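PDB 5HAX: nucleoporin NUP170 from Chaetomium thermophilum, which probably serves as a structural building block of the nuclear pore complex, joining a beta-propeller domain to a helical domain. Local coordinates for residues 526-538 / 552-564. Sequence-based numbering, arbitrary orientation.
Sequences IAAALAVACGQGS and TENLARAAFIEYG
I526, A529 and A533 lie level with F560, A556 and E553 in that order, the axes of 526-533 and 552-562 running roughly antiparallel (145°) and approaching to 7.7 Å. Alanines make that closeness possible. A556 sets its methyl between two turns of the other helix, with CB 3.4 Å from A529 O and 3.7 Å from V532 CG1, while A529 in return points its CB at A556 O. At one end F560 swings its ring toward helix 522-533, CG anti to the backbone N (chi1 -177°). L530 CD1 lies over one face of this ring, a CH-pi contact 4.3 Å from the centroid, and I526 CG2 meets the ring obliquely, 3.3 Å from F560 CD2. The CG1-CD1 branch runs to the C-terminal end of helix 549-562, with I526 CD1 3.4 Å from Y563 O. With an alanine in place of I526 both branches are gone, which would probably leave a gap beside F560 CD2 and CE2 and take away the packing against Y563. At the opposite end the extended E553 lays its CG 3.4 Å from V532 O, and its OE2 lies 3.7 Å from the CA of G535, the positive-phi residue of the Schellman motif closing helix 522-533. From helix 490-501, F494 touches A529 and L498 touches A556. No hydrogen bond crosses between the segments; apolar side chains, and methyl and methylene groups set against backbone carbonyls, join this antiparallel pair.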
loop_
_atom_site.group_PDB
_atom_site.type_symbol
_atom_site.label_atom_id
_atom_site.label_comp_id
_atom_site.label_asym_id
_atom_site.label_seq_id
_atom_site.Cartn_x
_atom_site.Cartn_y
_atom_site.Cartn_z
ATOM N N ILE A 526 -14.144 2.878 -20.620
ATOM C CA ILE A 526 -14.865 4.128 -20.832
ATOM C C ILE A 526 -14.830 4.981 -19.571
ATOM O O ILE A 526 -14.818 6.216 -19.648
ATOM C CB ILE A 526 -16.310 3.832 -21.282
ATOM C CG1 ILE A 526 -16.311 3.092 -22.628
ATOM C CG2 ILE A 526 -17.133 5.118 -21.380
ATOM C CD1 ILE A 526 -15.729 3.884 -23.791
ATOM N N ALA A 527 -14.812 4.348 -18.396
ATOM C CA ALA A 527 -14.681 5.101 -17.153
ATOM C C ALA A 527 -13.318 5.778 -17.065
ATOM O O ALA A 527 -13.209 6.899 -16.554
ATOM C CB ALA A 527 -14.902 4.177 -15.956
ATOM N N ALA A 528 -12.271 5.114 -17.557
ATOM C CA ALA A 528 -10.953 5.739 -17.600
ATOM C C ALA A 528 -10.944 6.929 -18.549
ATOM O O ALA A 528 -10.360 7.973 -18.238
ATOM C CB ALA A 528 -9.899 4.713 -18.016
ATOM N N ALA A 529 -11.584 6.791 -19.713
ATOM C CA ALA A 529 -11.676 7.907 -20.647
ATOM C C ALA A 529 -12.400 9.086 -20.009
ATOM O O ALA A 529 -11.954 10.234 -20.108
ATOM C CB ALA A 529 -12.386 7.463 -21.926
ATOM N N LEU A 530 -13.522 8.813 -19.340
ATOM C CA LEU A 530 -14.243 9.868 -18.636
ATOM C C LEU A 530 -13.343 10.550 -17.613
ATOM O O LEU A 530 -13.303 11.783 -17.526
ATOM C CB LEU A 530 -15.483 9.283 -17.959
ATOM C CG LEU A 530 -16.284 10.235 -17.067
ATOM C CD1 LEU A 530 -16.791 11.422 -17.873
ATOM C CD2 LEU A 530 -17.435 9.494 -16.407
ATOM N N ALA A 531 -12.597 9.757 -16.839
ATOM C CA ALA A 531 -11.710 10.324 -15.826
ATOM C C ALA A 531 -10.640 11.202 -16.461
ATOM O O ALA A 531 -10.416 12.338 -16.027
ATOM C CB ALA A 531 -11.071 9.203 -15.008
ATOM N N VAL A 532 -9.964 10.692 -17.495
ATOM C CA VAL A 532 -8.952 11.488 -18.188
ATOM C C VAL A 532 -9.580 12.749 -18.765
ATOM O O VAL A 532 -9.010 13.843 -18.669
ATOM C CB VAL A 532 -8.265 10.650 -19.284
ATOM C CG1 VAL A 532 -7.331 11.520 -20.126
ATOM C CG2 VAL A 532 -7.496 9.491 -18.666
ATOM N N ALA A 533 -10.759 12.619 -19.377
ATOM C CA ALA A 533 -11.448 13.787 -19.916
ATOM C C ALA A 533 -11.707 14.833 -18.841
ATOM O O ALA A 533 -11.716 16.033 -19.134
ATOM C CB ALA A 533 -12.765 13.364 -20.566
ATOM N N CYS A 534 -11.906 14.402 -17.597
ATOM C CA CYS A 534 -12.148 15.306 -16.481
ATOM C C CYS A 534 -10.860 15.790 -15.823
ATOM O O CYS A 534 -10.922 16.451 -14.782
ATOM C CB CYS A 534 -13.041 14.623 -15.440
ATOM S SG CYS A 534 -14.733 14.340 -16.003
ATOM N N GLY A 535 -9.700 15.476 -16.399
ATOM C CA GLY A 535 -8.431 15.964 -15.900
ATOM C C GLY A 535 -7.675 15.011 -15.003
ATOM O O GLY A 535 -6.603 15.378 -14.509
ATOM N N GLN A 536 -8.191 13.806 -14.770
ATOM C CA GLN A 536 -7.472 12.844 -13.947
ATOM C C GLN A 536 -6.234 12.347 -14.681
ATOM O O GLN A 536 -6.258 12.121 -15.894
ATOM C CB GLN A 536 -8.380 11.672 -13.579
ATOM C CG GLN A 536 -9.589 12.067 -12.740
ATOM C CD GLN A 536 -9.219 12.453 -11.319
ATOM O OE1 GLN A 536 -8.046 12.458 -10.946
ATOM N NE2 GLN A 536 -10.225 12.772 -10.516
ATOM N N GLY A 537 -5.145 12.176 -13.935
ATOM C CA GLY A 537 -3.851 11.911 -14.520
ATOM C C GLY A 537 -3.088 13.150 -14.938
ATOM O O GLY A 537 -1.881 13.055 -15.195
ATOM N N SER A 538 -3.750 14.310 -15.007
ATOM C CA SER A 538 -3.092 15.544 -15.422
ATOM C C SER A 538 -2.218 16.141 -14.330
ATOM O O SER A 538 -1.373 16.989 -14.635
ATOM C CB SER A 538 -4.127 16.581 -15.857
ATOM O OG SER A 538 -3.498 17.789 -16.247
ATOM N N THR A 552 -5.030 15.406 -25.270
ATOM C CA THR A 552 -5.272 14.123 -24.617
ATOM C C THR A 552 -6.660 14.086 -23.993
ATOM O O THR A 552 -7.385 13.094 -24.130
ATOM C CB THR A 552 -4.201 13.859 -23.558
ATOM O OG1 THR A 552 -2.909 13.837 -24.179
ATOM C CG2 THR A 552 -4.444 12.526 -22.855
ATOM N N GLU A 553 -7.047 15.161 -23.303
ATOM C CA GLU A 553 -8.381 15.222 -22.716
ATOM C C GLU A 553 -9.459 15.271 -23.791
ATOM O O GLU A 553 -10.556 14.735 -23.591
ATOM C CB GLU A 553 -8.486 16.434 -21.791
ATOM C CG GLU A 553 -7.604 16.337 -20.550
ATOM C CD GLU A 553 -7.650 17.590 -19.694
ATOM O OE1 GLU A 553 -8.472 18.486 -19.987
ATOM O OE2 GLU A 553 -6.863 17.678 -18.728
ATOM N N ASN A 554 -9.169 15.898 -24.933
ATOM C CA ASN A 554 -10.131 15.920 -26.030
ATOM C C ASN A 554 -10.223 14.556 -26.703
ATOM O O ASN A 554 -11.304 14.144 -27.140
ATOM C CB ASN A 554 -9.750 17.002 -27.042
ATOM C CG ASN A 554 -10.098 18.399 -26.558
ATOM O OD1 ASN A 554 -11.072 18.593 -25.829
ATOM N ND2 ASN A 554 -9.303 19.380 -26.966
ATOM N N LEU A 555 -9.098 13.844 -26.806
ATOM C CA LEU A 555 -9.141 12.466 -27.282
ATOM C C LEU A 555 -9.933 11.585 -26.326
ATOM O O LEU A 555 -10.730 10.743 -26.757
ATOM C CB LEU A 555 -7.724 11.917 -27.449
ATOM C CG LEU A 555 -7.172 11.804 -28.869
ATOM C CD1 LEU A 555 -5.735 11.312 -28.825
ATOM C CD2 LEU A 555 -8.026 10.875 -29.716
ATOM N N ALA A 556 -9.718 11.764 -25.020
ATOM C CA ALA A 556 -10.482 11.012 -24.031
ATOM C C ALA A 556 -11.973 11.291 -24.163
ATOM O O ALA A 556 -12.795 10.373 -24.066
ATOM C CB ALA A 556 -9.987 11.355 -22.626
ATOM N N ARG A 557 -12.342 12.558 -24.381
ATOM C CA ARG A 557 -13.737 12.887 -24.666
ATOM C C ARG A 557 -14.233 12.146 -25.901
ATOM O O ARG A 557 -15.344 11.601 -25.903
ATOM C CB ARG A 557 -13.895 14.397 -24.854
ATOM C CG ARG A 557 -15.248 14.823 -25.424
ATOM C CD ARG A 557 -15.320 16.326 -25.649
ATOM N NE ARG A 557 -14.326 16.792 -26.612
ATOM C CZ ARG A 557 -14.240 18.045 -27.053
ATOM N NH1 ARG A 557 -15.092 18.968 -26.622
ATOM N NH2 ARG A 557 -13.301 18.378 -27.929
ATOM N N ALA A 558 -13.427 12.123 -26.964
ATOM C CA ALA A 558 -13.837 11.451 -28.193
ATOM C C ALA A 558 -14.038 9.959 -27.964
ATOM O O ALA A 558 -14.944 9.349 -28.545
ATOM C CB ALA A 558 -12.804 11.693 -29.291
ATOM N N ALA A 559 -13.201 9.351 -27.121
ATOM C CA ALA A 559 -13.346 7.928 -26.835
ATOM C C ALA A 559 -14.590 7.662 -25.998
ATOM O O ALA A 559 -15.270 6.647 -26.187
ATOM C CB ALA A 559 -12.098 7.408 -26.122
ATOM N N PHE A 560 -14.900 8.565 -25.066
ATOM C CA PHE A 560 -16.087 8.409 -24.231
ATOM C C PHE A 560 -17.359 8.457 -25.070
ATOM O O PHE A 560 -18.310 7.708 -24.816
ATOM C CB PHE A 560 -16.095 9.501 -23.159
ATOM C CG PHE A 560 -17.238 9.405 -22.188
ATOM C CD1 PHE A 560 -18.295 10.297 -22.251
ATOM C CD2 PHE A 560 -17.246 8.436 -21.199
ATOM C CE1 PHE A 560 -19.341 10.219 -21.353
ATOM C CE2 PHE A 560 -18.292 8.353 -20.298
ATOM C CZ PHE A 560 -19.341 9.246 -20.376
ATOM N N ILE A 561 -17.387 9.325 -26.080
ATOM C CA ILE A 561 -18.557 9.450 -26.945
ATOM C C ILE A 561 -18.633 8.285 -27.925
ATOM O O ILE A 561 -19.654 7.594 -28.015
ATOM C CB ILE A 561 -18.513 10.802 -27.685
ATOM C CG1 ILE A 561 -18.681 11.958 -26.695
ATOM C CG2 ILE A 561 -19.590 10.869 -28.769
ATOM C CD1 ILE A 561 -18.346 13.319 -27.279
ATOM N N GLU A 562 -17.550 8.050 -28.669
ATOM C CA GLU A 562 -17.607 7.162 -29.827
ATOM C C GLU A 562 -17.765 5.696 -29.439
ATOM O O GLU A 562 -18.397 4.933 -30.179
ATOM C CB GLU A 562 -16.347 7.340 -30.676
ATOM C CG GLU A 562 -16.265 8.677 -31.395
ATOM C CD GLU A 562 -17.197 8.757 -32.589
ATOM O OE1 GLU A 562 -17.913 9.772 -32.720
ATOM O OE2 GLU A 562 -17.209 7.806 -33.400
ATOM N N TYR A 563 -17.199 5.279 -28.306
ATOM C CA TYR A 563 -17.148 3.868 -27.934
ATOM C C TYR A 563 -17.964 3.565 -26.682
ATOM O O TYR A 563 -17.806 2.491 -26.092
ATOM C CB TYR A 563 -15.697 3.431 -27.741
ATOM C CG TYR A 563 -14.771 3.895 -28.844
ATOM C CD1 TYR A 563 -14.892 3.400 -30.135
ATOM C CD2 TYR A 563 -13.770 4.823 -28.591
ATOM C CE1 TYR A 563 -14.047 3.822 -31.146
ATOM C CE2 TYR A 563 -12.919 5.250 -29.595
ATOM C CZ TYR A 563 -13.062 4.747 -30.869
ATOM O OH TYR A 563 -12.216 5.171 -31.869
ATOM N N GLY A 564 -18.843 4.480 -26.274
ATOM C CA GLY A 564 -19.640 4.289 -25.075
ATOM C C GLY A 564 -20.815 3.345 -25.215
ATOM O O GLY A 564 -21.459 3.034 -24.208
#